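Local structure of Lmo0547 protein (Listeria monocytogenes, 4R9N) at residues 10-15 with 250-254; 17-21 with 44-48; 48-52 with 75-79. The protein probably acts as a carbohydrate-responsive, DNA-binding transcriptional regulator of the SorC family, represented here by its putative sugar-binding domain. Residues are numbered along the deposited sequence.

Contact 1: 10-15 with 250-254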
ATOM      1  N   LYS A  10     -13.748 -17.824   2.704  1.00 30.99           N
ATOM      2  CA  LYS A  10     -14.899 -16.946   2.694  1.00 32.47           C
ATOM      3  C   LYS A  10     -14.556 -15.596   2.105  1.00 29.34           C
ATOM      4  O   LYS A  10     -15.304 -15.057   1.350  1.00 28.16           O
ATOM      5  CB  LYS A  10     -15.465 -16.791   4.097  1.00 34.92           C
ATOM      6  CG  LYS A  10     -16.374 -17.954   4.457  1.00 37.58           C
ATOM      7  CD  LYS A  10     -16.645 -18.004   5.935  1.00 42.08           C
ATOM      8  CE  LYS A  10     -17.257 -19.346   6.323  1.00 44.60           C
ATOM      9  NZ  LYS A  10     -17.938 -19.196   7.626  1.00 48.63           N
ATOM     10  N   LEU A  11     -13.408 -15.053   2.480  1.00 27.34           N
ATOM     11  CA  LEU A  11     -12.946 -13.773   1.949  1.00 25.64           C
ATOM     12  C   LEU A  11     -12.639 -13.834   0.452  1.00 24.93           C
ATOM     13  O   LEU A  11     -12.943 -12.898  -0.288  1.00 26.90           O
ATOM     14  CB  LEU A  11     -11.689 -13.320   2.695  1.00 25.92           C
ATOM     15  CG  LEU A  11     -11.899 -12.873   4.126  1.00 27.67           C
ATOM     16  CD1 LEU A  11     -10.610 -12.926   4.900  1.00 28.55           C
ATOM     17  CD2 LEU A  11     -12.473 -11.460   4.147  1.00 30.04           C
ATOM     18  N   GLU A  12     -12.051 -14.929   0.004  1.00 25.04           N
ATOM     19  CA  GLU A  12     -11.731 -15.070  -1.404  1.00 26.82           C
ATOM     20  C   GLU A  12     -13.001 -15.088  -2.253  1.00 28.85           C
ATOM     21  O   GLU A  12     -13.069 -14.422  -3.306  1.00 30.91           O
ATOM     22  CB  GLU A  12     -10.877 -16.310  -1.659  1.00 27.95           C
ATOM     23  CG  GLU A  12      -9.496 -16.188  -1.029  1.00 26.94           C
ATOM     24  CD  GLU A  12      -8.773 -17.483  -0.721  1.00 31.96           C
ATOM     25  OE1 GLU A  12      -9.356 -18.555  -0.974  1.00 33.04           O
ATOM     26  OE2 GLU A  12      -7.608 -17.420  -0.185  1.00 27.34           O
ATOM     27  N   GLU A  13     -14.013 -15.788  -1.767  1.00 31.82           N
ATOM     28  CA  GLU A  13     -15.297 -15.903  -2.453  0.60 32.99           C
ATOM     29  C   GLU A  13     -16.021 -14.561  -2.438  1.00 32.61           C
ATOM     30  O   GLU A  13     -16.549 -14.110  -3.436  1.00 33.71           O
ATOM     31  CB  GLU A  13     -16.159 -17.005  -1.778  0.60 38.34           C
ATOM     32  CG  GLU A  13     -15.542 -18.397  -1.837  0.60 39.49           C
ATOM     33  CD  GLU A  13     -16.095 -19.444  -0.841  0.60 46.43           C
ATOM     34  OE1 GLU A  13     -17.023 -19.180  -0.031  0.60 50.29           O
ATOM     35  OE2 GLU A  13     -15.566 -20.577  -0.859  0.60 47.81           O
ATOM     36  N   LYS A  14     -16.066 -13.918  -1.270  1.00 30.71           N
ATOM     37  CA  LYS A  14     -16.744 -12.659  -1.170  1.00 30.78           C
ATOM     38  C   LYS A  14     -16.169 -11.613  -2.132  1.00 31.12           C
ATOM     39  O   LYS A  14     -16.898 -10.990  -2.916  1.00 30.67           O
ATOM     40  CB  LYS A  14     -16.765 -12.143   0.293  1.00 31.92           C
ATOM     41  CG  LYS A  14     -17.479 -10.818   0.513  1.00 33.12           C
ATOM     42  CD  LYS A  14     -17.727 -10.549   1.995  1.00 34.68           C
ATOM     43  CE  LYS A  14     -18.277  -9.181   2.268  1.00 34.21           C
ATOM     44  NZ  LYS A  14     -19.732  -9.164   2.291  1.00 37.85           N
ATOM     45  N   PHE A  15     -14.869 -11.391  -2.054  1.00 29.35           N
ATOM     46  CA  PHE A  15     -14.261 -10.283  -2.798  1.00 30.84           C
ATOM     47  C   PHE A  15     -13.635 -10.688  -4.126  1.00 32.80           C
ATOM     48  O   PHE A  15     -13.136  -9.841  -4.833  1.00 35.13           O
ATOM     49  CB  PHE A  15     -13.256  -9.598  -1.911  1.00 27.62           C
ATOM     50  CG  PHE A  15     -13.874  -8.991  -0.692  1.00 27.55           C
ATOM     51  CD1 PHE A  15     -14.759  -7.972  -0.820  1.00 28.38           C
ATOM     52  CD2 PHE A  15     -13.572  -9.454   0.570  1.00 29.34           C
ATOM     53  CE1 PHE A  15     -15.353  -7.402   0.277  1.00 30.59           C
ATOM     54  CE2 PHE A  15     -14.179  -8.908   1.673  1.00 31.21           C
ATOM     55  CZ  PHE A  15     -15.057  -7.855   1.526  1.00 29.76           C
ATOM     56  N   ALA A 250     -10.991  -9.759   9.516  1.00 29.61           N
ATOM     57  CA  ALA A 250     -11.750 -10.617   8.606  1.00 29.43           C
ATOM     58  C   ALA A 250     -13.229 -10.785   9.050  1.00 32.72           C
ATOM     59  O   ALA A 250     -14.145 -10.716   8.216  1.00 32.74           O
ATOM     60  CB  ALA A 250     -11.074 -11.938   8.451  1.00 29.76           C
ATOM     61  N   GLU A 251     -13.457 -10.972  10.339  1.00 35.42           N
ATOM     62  CA  GLU A 251     -14.820 -11.186  10.849  1.00 39.24           C
ATOM     63  C   GLU A 251     -15.668  -9.965  10.592  1.00 41.39           C
ATOM     64  O   GLU A 251     -16.838 -10.062  10.204  1.00 40.67           O
ATOM     65  CB  GLU A 251     -14.796 -11.535  12.341  1.00 45.28           C
ATOM     66  CG  GLU A 251     -14.284 -12.953  12.604  1.00 48.58           C
ATOM     67  CD  GLU A 251     -13.743 -13.186  14.018  1.00 56.97           C
ATOM     68  OE1 GLU A 251     -13.834 -12.279  14.878  1.00 64.61           O
ATOM     69  OE2 GLU A 251     -13.213 -14.295  14.282  1.00 61.80           O
ATOM     70  N   TYR A 252     -15.043  -8.818  10.782  1.00 39.55           N
ATOM     71  CA  TYR A 252     -15.687  -7.557  10.694  1.00 42.93           C
ATOM     72  C   TYR A 252     -16.020  -7.204   9.254  1.00 41.83           C
ATOM     73  O   TYR A 252     -17.004  -6.525   9.011  1.00 43.69           O
ATOM     74  CB  TYR A 252     -14.755  -6.500  11.312  1.00 47.00           C
ATOM     75  CG  TYR A 252     -15.402  -5.179  11.588  1.00 54.67           C
ATOM     76  CD1 TYR A 252     -16.704  -5.099  12.110  1.00 58.23           C
ATOM     77  CD2 TYR A 252     -14.716  -3.991  11.357  1.00 56.25           C
ATOM     78  CE1 TYR A 252     -17.304  -3.871  12.366  1.00 60.35           C
ATOM     79  CE2 TYR A 252     -15.308  -2.756  11.603  1.00 61.37           C
ATOM     80  CZ  TYR A 252     -16.593  -2.698  12.119  1.00 61.65           C
ATOM     81  OH  TYR A 252     -17.155  -1.470  12.366  1.00 65.08           O
ATOM     82  N   ILE A 253     -15.197  -7.612   8.295  1.00 38.61           N
ATOM     83  CA  ILE A 253     -15.502  -7.298   6.910  1.00 38.38           C
ATOM     84  C   ILE A 253     -16.280  -8.395   6.185  1.00 40.33           C
ATOM     85  O   ILE A 253     -16.730  -8.170   5.075  1.00 42.71           O
ATOM     86  CB  ILE A 253     -14.260  -6.884   6.084  1.00 36.71           C
ATOM     87  CG1 ILE A 253     -13.267  -8.023   5.888  1.00 37.79           C
ATOM     88  CG2 ILE A 253     -13.579  -5.688   6.730  1.00 37.18           C
ATOM     89  CD1 ILE A 253     -12.153  -7.665   4.902  1.00 35.43           C
ATOM     90  N   LEU A 254     -16.458  -9.558   6.784  1.00 43.61           N
ATOM     91  CA  LEU A 254     -17.216 -10.616   6.105  1.00 47.69           C
ATOM     92  C   LEU A 254     -18.708 -10.337   6.198  1.00 52.16           C
ATOM     93  O   LEU A 254     -19.401 -10.291   5.173  1.00 54.65           O
ATOM     94  CB  LEU A 254     -16.891 -12.005   6.651  1.00 47.38           C
ATOM     95  CG  LEU A 254     -15.656 -12.501   5.898  1.00 49.72           C
ATOM     96  CD1 LEU A 254     -14.979 -13.638   6.655  1.00 51.16           C
ATOM     97  CD2 LEU A 254     -15.989 -12.905   4.455  1.00 50.06           C
ATOM     98  OXT LEU A 254     -19.203 -10.120   7.295  1.00 55.93           O
TER
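The first and last helices of the chain meet through a small apolar patch, to which Leu254, the C-terminal residue, contributes the largest single share. Its CG lies 3.8 Å from CD2 of Leu11 on helix 3-15, and its CD2 reaches back to CB of Lys10 at 3.9 Å, so the terminal leucine rests against one side of the N-terminal helix. Leu11 is the counterpart from that helix. Its CA-to-CB bond points sideways, but the end of the side chain comes nearer to the other segment: CD1 meets CB of Ala250 at 3.7 Å, and CD2 lies 3.9 Å from CD1 of Ile253. Leu11 thus touches three residues spaced i, i+3, i+4, which therefore share one face of the C-terminal segment. Ile253 fills the space between Leu11 and Phe15, with its CD1 4.0 Å from CE2 of Phe15, while its carbonyl O approaches the edge of that ring. Phe15 and Ile253 also pack on helix 228-236, through Leu235 and Val232 respectively. Leu11 packs on Ala20 and Val22 of edge strand 19-23, and Ala250 on Ile245 of strand 242-246, so both helices lie against two adjacent strands at one edge of the parallel β sheet. At the margin of the patch, CE of Lys14 passes 3.4 Å from O of Ile253. Lys14 NZ donates a hydrogen bond to O of Leu254 at 3.1 Å. The chemistry is therefore of two kinds: aliphatic contacts seat one helix against the other, and the lysine amine gives the C-terminal carboxylate a specific polar partner at the exposed margin.

Contact 2: 17-21 with 44-48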
ATOM      1  N   LEU A  17     -10.838 -12.524  -4.474  1.00 32.79           N
ATOM      2  CA  LEU A  17      -9.391 -12.490  -4.358  1.00 29.08           C
ATOM      3  C   LEU A  17      -8.661 -13.704  -4.901  1.00 29.29           C
ATOM      4  O   LEU A  17      -9.137 -14.842  -4.883  1.00 27.55           O
ATOM      5  CB  LEU A  17      -8.969 -12.274  -2.904  1.00 29.02           C
ATOM      6  CG  LEU A  17      -9.630 -11.027  -2.263  1.00 30.57           C
ATOM      7  CD1 LEU A  17      -9.578 -11.092  -0.751  1.00 29.50           C
ATOM      8  CD2 LEU A  17      -9.001  -9.746  -2.782  1.00 34.21           C
ATOM      9  N   GLU A  18      -7.435 -13.466  -5.317  1.00 27.20           N
ATOM     10  CA  GLU A  18      -6.496 -14.533  -5.609  1.00 28.82           C
ATOM     11  C   GLU A  18      -6.152 -15.294  -4.310  1.00 27.92           C
ATOM     12  O   GLU A  18      -6.107 -16.565  -4.273  1.00 27.45           O
ATOM     13  CB  GLU A  18      -5.261 -13.908  -6.276  1.00 31.86           C
ATOM     14  CG  GLU A  18      -4.122 -14.847  -6.612  1.00 39.07           C
ATOM     15  CD  GLU A  18      -2.896 -14.100  -7.139  1.00 45.82           C
ATOM     16  OE1 GLU A  18      -3.031 -12.939  -7.596  1.00 54.85           O
ATOM     17  OE2 GLU A  18      -1.782 -14.658  -7.064  1.00 44.55           O
ATOM     18  N   GLU A  19      -5.905 -14.560  -3.238  1.00 25.17           N
ATOM     19  CA  GLU A  19      -5.584 -15.159  -1.962  1.00 24.72           C
ATOM     20  C   GLU A  19      -5.862 -14.251  -0.783  1.00 23.92           C
ATOM     21  O   GLU A  19      -5.663 -13.035  -0.856  1.00 23.30           O
ATOM     22  CB  GLU A  19      -4.111 -15.609  -1.906  1.00 27.75           C
ATOM     23  CG  GLU A  19      -3.806 -16.398  -0.623  1.00 29.45           C
ATOM     24  CD  GLU A  19      -2.367 -16.869  -0.476  1.00 36.15           C
ATOM     25  OE1 GLU A  19      -1.481 -16.418  -1.251  1.00 39.36           O
ATOM     26  OE2 GLU A  19      -2.098 -17.735   0.425  1.00 34.51           O
ATOM     27  N   ALA A  20      -6.293 -14.832   0.319  1.00 22.43           N
ATOM     28  CA  ALA A  20      -6.421 -14.129   1.591  1.00 23.22           C
ATOM     29  C   ALA A  20      -5.578 -14.848   2.627  1.00 25.24           C
ATOM     30  O   ALA A  20      -5.684 -16.076   2.771  1.00 29.20           O
ATOM     31  CB  ALA A  20      -7.892 -13.988   1.997  1.00 23.19           C
ATOM     32  N   ILE A  21      -4.689 -14.115   3.292  1.00 21.80           N
ATOM     33  CA  ILE A  21      -3.902 -14.658   4.359  1.00 25.19           C
ATOM     34  C   ILE A  21      -4.396 -14.079   5.689  1.00 26.05           C
ATOM     35  O   ILE A  21      -4.396 -12.841   5.871  1.00 24.81           O
ATOM     36  CB  ILE A  21      -2.436 -14.270   4.152  1.00 26.16           C
ATOM     37  CG1 ILE A  21      -1.930 -14.874   2.833  1.00 28.87           C
ATOM     38  CG2 ILE A  21      -1.651 -14.718   5.376  1.00 26.83           C
ATOM     39  CD1 ILE A  21      -0.810 -14.063   2.175  1.00 30.30           C
ATOM     40  N   THR A  44       5.226 -14.974   5.130  1.00 18.95           N
ATOM     41  CA  THR A  44       4.496 -15.538   4.045  1.00 20.75           C
ATOM     42  C   THR A  44       4.774 -14.900   2.707  1.00 19.16           C
ATOM     43  O   THR A  44       4.951 -15.614   1.683  1.00 19.83           O
ATOM     44  CB  THR A  44       3.009 -15.499   4.301  1.00 24.36           C
ATOM     45  OG1 THR A  44       2.745 -16.303   5.446  1.00 30.57           O
ATOM     46  CG2 THR A  44       2.258 -16.079   3.103  1.00 26.67           C
ATOM     47  N   LEU A  45       4.878 -13.566   2.685  1.00 17.78           N
ATOM     48  CA  LEU A  45       5.125 -12.888   1.436  1.00 18.64           C
ATOM     49  C   LEU A  45       6.544 -13.041   0.897  1.00 19.07           C
ATOM     50  O   LEU A  45       6.707 -12.991  -0.326  1.00 17.39           O
ATOM     51  CB  LEU A  45       4.727 -11.424   1.494  1.00 19.10           C
ATOM     52  CG  LEU A  45       3.235 -11.125   1.803  1.00 20.67           C
ATOM     53  CD1 LEU A  45       3.056  -9.614   1.913  1.00 21.00           C
ATOM     54  CD2 LEU A  45       2.231 -11.659   0.780  1.00 22.21           C
ATOM     55  N   SER A  46       7.522 -13.328   1.763  1.00 18.59           N
ATOM     56  CA  SER A  46       8.904 -13.578   1.296  1.00 19.00           C
ATOM     57  C   SER A  46       8.882 -14.727   0.301  1.00 21.01           C
ATOM     58  O   SER A  46       9.595 -14.715  -0.710  1.00 20.65           O
ATOM     59  CB  SER A  46       9.863 -13.899   2.462  1.00 21.78           C
ATOM     60  OG  SER A  46       9.408 -15.051   3.116  1.00 25.61           O
ATOM     61  N   LYS A  47       7.992 -15.679   0.513  1.00 20.39           N
ATOM     62  CA  LYS A  47       7.880 -16.836  -0.397  1.00 23.36           C
ATOM     63  C   LYS A  47       7.354 -16.514  -1.821  1.00 24.39           C
ATOM     64  O   LYS A  47       7.807 -17.063  -2.796  1.00 25.47           O
ATOM     65  CB  LYS A  47       6.979 -17.906   0.217  1.00 27.46           C
ATOM     66  CG  LYS A  47       7.710 -18.888   1.116  1.00 35.39           C
ATOM     67  CD  LYS A  47       7.711 -18.503   2.550  1.00 38.38           C
ATOM     68  CE  LYS A  47       7.641 -19.749   3.469  1.00 37.37           C
ATOM     69  NZ  LYS A  47       8.984 -20.376   3.578  1.00 37.38           N
ATOM     70  N   ARG A  48       6.422 -15.590  -1.908  1.00 21.14           N
ATOM     71  CA  ARG A  48       5.898 -15.102  -3.137  1.00 23.43           C
ATOM     72  C   ARG A  48       6.928 -14.217  -3.835  1.00 21.63           C
ATOM     73  O   ARG A  48       7.153 -14.295  -5.097  1.00 20.26           O
ATOM     74  CB  ARG A  48       4.659 -14.284  -2.804  1.00 23.85           C
ATOM     75  CG  ARG A  48       3.703 -14.057  -3.893  1.00 31.18           C
ATOM     76  CD  ARG A  48       2.488 -13.329  -3.354  1.00 32.59           C
ATOM     77  NE  ARG A  48       1.339 -14.196  -3.189  1.00 31.08           N
ATOM     78  CZ  ARG A  48       0.510 -14.513  -4.171  1.00 31.94           C
ATOM     79  NH1 ARG A  48       0.741 -14.070  -5.416  1.00 31.55           N
ATOM     80  NH2 ARG A  48      -0.547 -15.277  -3.903  1.00 33.50           N
TER
HETATM   81  O   HOH W   1       1.222 -15.299  -0.800  1.00 37.45           O
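A salt-bridge network of two consecutive glutamates and one arginine joins the start of an edge strand to a helix packed on the face of the sheet, as a worked case of how β/α packing can be polar at its margin and apolar within. Arg48, near the end of helix 30-49, extends its guanidinium between the two acids. NH1 donates to OE2 of Glu18 at 3.1 Å, with a weaker bond from NH2 to the same oxygen at 3.4 Å, and NH2 also donates to OE1 of Glu19 at 3.0 Å. Both carboxylates approach the guanidinium near its plane, the direction in which its N-H groups point. A water molecule completes the network: it accepts from Arg48 NE at 2.6 Å and donates to Glu19 OE1 at 3.0 Å, so all three guanidinium nitrogens are engaged. Farther along the strand the contact turns apolar. CD1 of Ile21 meets CG2 of Thr44 at 3.8 Å and CD2 of Leu45 at 4.1 Å. Strand 19-21 and helix 44-48 run roughly antiparallel, at 148° and 11.9 Å between their axes, so the later strand residue meets the earlier helical one. Strand 19-23 is the outermost strand at this end of the parallel sheet and hydrogen-bonds to the 242-246 strand beside it. Leu45 continues inward onto Val219 and Leu221 of strand 217-221, whereas Ala20 touches Leu11, leaving the edge strand between helix 30-49 and helix 3-15.

Contact 3: 48-52 with 75-79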
ATOM      1  N   ARG A  48       6.422 -15.590  -1.908  1.00 21.14           N
ATOM      2  CA  ARG A  48       5.898 -15.102  -3.137  1.00 23.43           C
ATOM      3  C   ARG A  48       6.928 -14.217  -3.835  1.00 21.63           C
ATOM      4  O   ARG A  48       7.153 -14.295  -5.097  1.00 20.26           O
ATOM      5  CB  ARG A  48       4.659 -14.284  -2.804  1.00 23.85           C
ATOM      6  CG  ARG A  48       3.703 -14.057  -3.893  1.00 31.18           C
ATOM      7  CD  ARG A  48       2.488 -13.329  -3.354  1.00 32.59           C
ATOM      8  NE  ARG A  48       1.339 -14.196  -3.189  1.00 31.08           N
ATOM      9  CZ  ARG A  48       0.510 -14.513  -4.171  1.00 31.94           C
ATOM     10  NH1 ARG A  48       0.741 -14.070  -5.416  1.00 31.55           N
ATOM     11  NH2 ARG A  48      -0.547 -15.277  -3.903  1.00 33.50           N
ATOM     12  N   ILE A  49       7.541 -13.341  -3.046  1.00 17.76           N
ATOM     13  CA  ILE A  49       8.525 -12.393  -3.609  1.00 18.34           C
ATOM     14  C   ILE A  49       9.705 -13.140  -4.228  1.00 19.33           C
ATOM     15  O   ILE A  49      10.300 -12.642  -5.233  1.00 20.62           O
ATOM     16  CB  ILE A  49       9.025 -11.396  -2.513  1.00 16.97           C
ATOM     17  CG1 ILE A  49       7.899 -10.423  -2.192  1.00 18.03           C
ATOM     18  CG2 ILE A  49      10.299 -10.651  -2.900  1.00 19.30           C
ATOM     19  CD1 ILE A  49       8.002  -9.735  -0.800  1.00 17.83           C
ATOM     20  N   ALA A  50      10.071 -14.287  -3.627  1.00 18.94           N
ATOM     21  CA  ALA A  50      11.158 -15.147  -4.201  1.00 21.12           C
ATOM     22  C   ALA A  50      10.938 -15.467  -5.644  1.00 21.24           C
ATOM     23  O   ALA A  50      11.900 -15.688  -6.375  1.00 23.52           O
ATOM     24  CB  ALA A  50      11.358 -16.436  -3.401  1.00 22.23           C
ATOM     25  N   LYS A  51       9.694 -15.541  -6.041  1.00 21.41           N
ATOM     26  CA  LYS A  51       9.323 -15.896  -7.405  1.00 24.27           C
ATOM     27  C   LYS A  51       9.248 -14.762  -8.435  1.00 24.78           C
ATOM     28  O   LYS A  51       9.048 -15.051  -9.637  1.00 25.07           O
ATOM     29  CB  LYS A  51       7.978 -16.647  -7.382  1.00 27.32           C
ATOM     30  CG  LYS A  51       8.098 -18.012  -6.685  1.00 33.76           C
ATOM     31  CD  LYS A  51       6.737 -18.596  -6.347  1.00 43.64           C
ATOM     32  CE  LYS A  51       6.463 -19.922  -7.057  1.00 49.89           C
ATOM     33  NZ  LYS A  51       5.020 -20.304  -6.996  1.00 56.40           N
ATOM     34  N   VAL A  52       9.307 -13.487  -8.034  1.00 20.09           N
ATOM     35  CA  VAL A  52       9.047 -12.398  -9.023  1.00 19.39           C
ATOM     36  C   VAL A  52      10.363 -11.726  -9.380  1.00 20.04           C
ATOM     37  O   VAL A  52      11.342 -11.916  -8.683  1.00 18.32           O
ATOM     38  CB  VAL A  52       8.064 -11.341  -8.534  1.00 19.39           C
ATOM     39  CG1 VAL A  52       6.757 -11.967  -8.071  1.00 20.21           C
ATOM     40  CG2 VAL A  52       8.637 -10.563  -7.323  1.00 17.84           C
ATOM     41  N   HIS A  75      18.093 -12.430  -2.851  1.00 26.98           N
ATOM     42  CA  HIS A  75      17.368 -12.538  -4.138  1.00 26.35           C
ATOM     43  C   HIS A  75      18.022 -11.539  -5.053  1.00 29.24           C
ATOM     44  O   HIS A  75      17.470 -10.472  -5.387  1.00 24.15           O
ATOM     45  CB  HIS A  75      15.876 -12.244  -3.922  1.00 26.95           C
ATOM     46  CG  HIS A  75      14.975 -12.456  -5.112  1.00 26.72           C
ATOM     47  ND1 HIS A  75      15.414 -12.796  -6.384  1.00 28.38           N
ATOM     48  CD2 HIS A  75      13.626 -12.363  -5.210  1.00 25.25           C
ATOM     49  CE1 HIS A  75      14.382 -12.874  -7.208  1.00 25.94           C
ATOM     50  NE2 HIS A  75      13.283 -12.614  -6.515  1.00 27.07           N
ATOM     51  N   LYS A  76      19.250 -11.839  -5.430  1.00 28.34           N
ATOM     52  CA  LYS A  76      20.084 -10.791  -6.056  1.00 32.18           C
ATOM     53  C   LYS A  76      19.570 -10.256  -7.398  1.00 29.69           C
ATOM     54  O   LYS A  76      19.838  -9.087  -7.741  1.00 28.97           O
ATOM     55  CB  LYS A  76      21.536 -11.262  -6.160  1.00 36.36           C
ATOM     56  CG  LYS A  76      21.689 -12.363  -7.190  1.00 42.88           C
ATOM     57  CD  LYS A  76      23.147 -12.687  -7.526  1.00 48.79           C
ATOM     58  CE  LYS A  76      23.241 -13.200  -8.962  1.00 52.01           C
ATOM     59  NZ  LYS A  76      22.254 -14.288  -9.233  1.00 50.70           N
ATOM     60  N   ASP A  77      18.775 -11.042  -8.129  1.00 27.93           N
ATOM     61  CA  ASP A  77      18.208 -10.572  -9.384  1.00 28.81           C
ATOM     62  C   ASP A  77      16.927  -9.697  -9.278  1.00 25.28           C
ATOM     63  O   ASP A  77      16.453  -9.214 -10.258  1.00 26.42           O
ATOM     64  CB  ASP A  77      17.958 -11.735 -10.373  1.00 33.86           C
ATOM     65  CG  ASP A  77      19.270 -12.475 -10.782  1.00 42.71           C
ATOM     66  OD1 ASP A  77      20.375 -11.891 -10.733  1.00 45.92           O
ATOM     67  OD2 ASP A  77      19.188 -13.665 -11.160  1.00 54.73           O
ATOM     68  N   LEU A  78      16.370  -9.513  -8.089  1.00 22.93           N
ATOM     69  CA  LEU A  78      15.170  -8.726  -7.933  1.00 22.13           C
ATOM     70  C   LEU A  78      15.452  -7.255  -8.180  1.00 21.24           C
ATOM     71  O   LEU A  78      16.538  -6.802  -7.849  1.00 23.17           O
ATOM     72  CB  LEU A  78      14.641  -8.887  -6.493  1.00 21.30           C
ATOM     73  CG  LEU A  78      13.300  -8.190  -6.153  1.00 20.88           C
ATOM     74  CD1 LEU A  78      12.130  -8.745  -6.926  1.00 20.52           C
ATOM     75  CD2 LEU A  78      12.958  -8.385  -4.679  1.00 21.90           C
ATOM     76  N   THR A  79      14.515  -6.507  -8.748  1.00 20.78           N
ATOM     77  CA  THR A  79      14.557  -5.039  -8.685  1.00 20.38           C
ATOM     78  C   THR A  79      13.349  -4.522  -7.925  1.00 19.63           C
ATOM     79  O   THR A  79      12.229  -4.882  -8.253  1.00 17.82           O
ATOM     80  CB  THR A  79      14.602  -4.440 -10.101  1.00 24.03           C
ATOM     81  OG1 THR A  79      15.764  -4.977 -10.743  1.00 25.12           O
ATOM     82  CG2 THR A  79      14.724  -2.939 -10.095  1.00 25.08           C
TER
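The polar part of the contact centres on the imidazole of His75, whose NE2 points into the turn Ile49-Val52. It donates a hydrogen bond to O of Val52 at 3.0 Å, and O of Ile49 lies 3.2 Å from the same NE2, both carbonyls near the plane of the ring. Each segment contains a type I β turn, Ile49 to Val52 and His75 to Leu78, closed by backbone bonds from Val52 N to Ile49 O (3.1 Å) and from Leu78 N to His75 O (3.1 Å). These turns lead into strands 54-57 and 79-82, adjacent parallel strands of a Rossmann-like β/α sheet linked by a β-α-β crossover through helix 61-69, so the contact ties together the loops at the strands' N-terminal ends. The apolar contacts are made by Leu78: its CD2 is 3.9 Å from CG2 of Ile49, and its CD1 is 4.0 Å from CG2 of Val52. Met107 of helix 96-107 packs against Ile49, His75 and Leu78.

Overall arrangement
From the N terminus, helix 3-15 first enters contact 1, which closes a loop of nearly the whole chain by bringing that helix against helix 247-253. The other two contacts are nested inside that loop. Strand 19-23 follows directly, and a probable hydrogen bond from Ala20 N to Glu12 OE2 joins contact 1 to contact 2. Contact 2 closes a short loop onto helix 30-49; contact 3 starts where it ends, sharing Arg48, and closes a second short loop around strand 54-57 and helix 61-69. These two follow in series without crossing. Together the three run from the paired first and last helices, past the sheet edge, to the loops entering its inner strands.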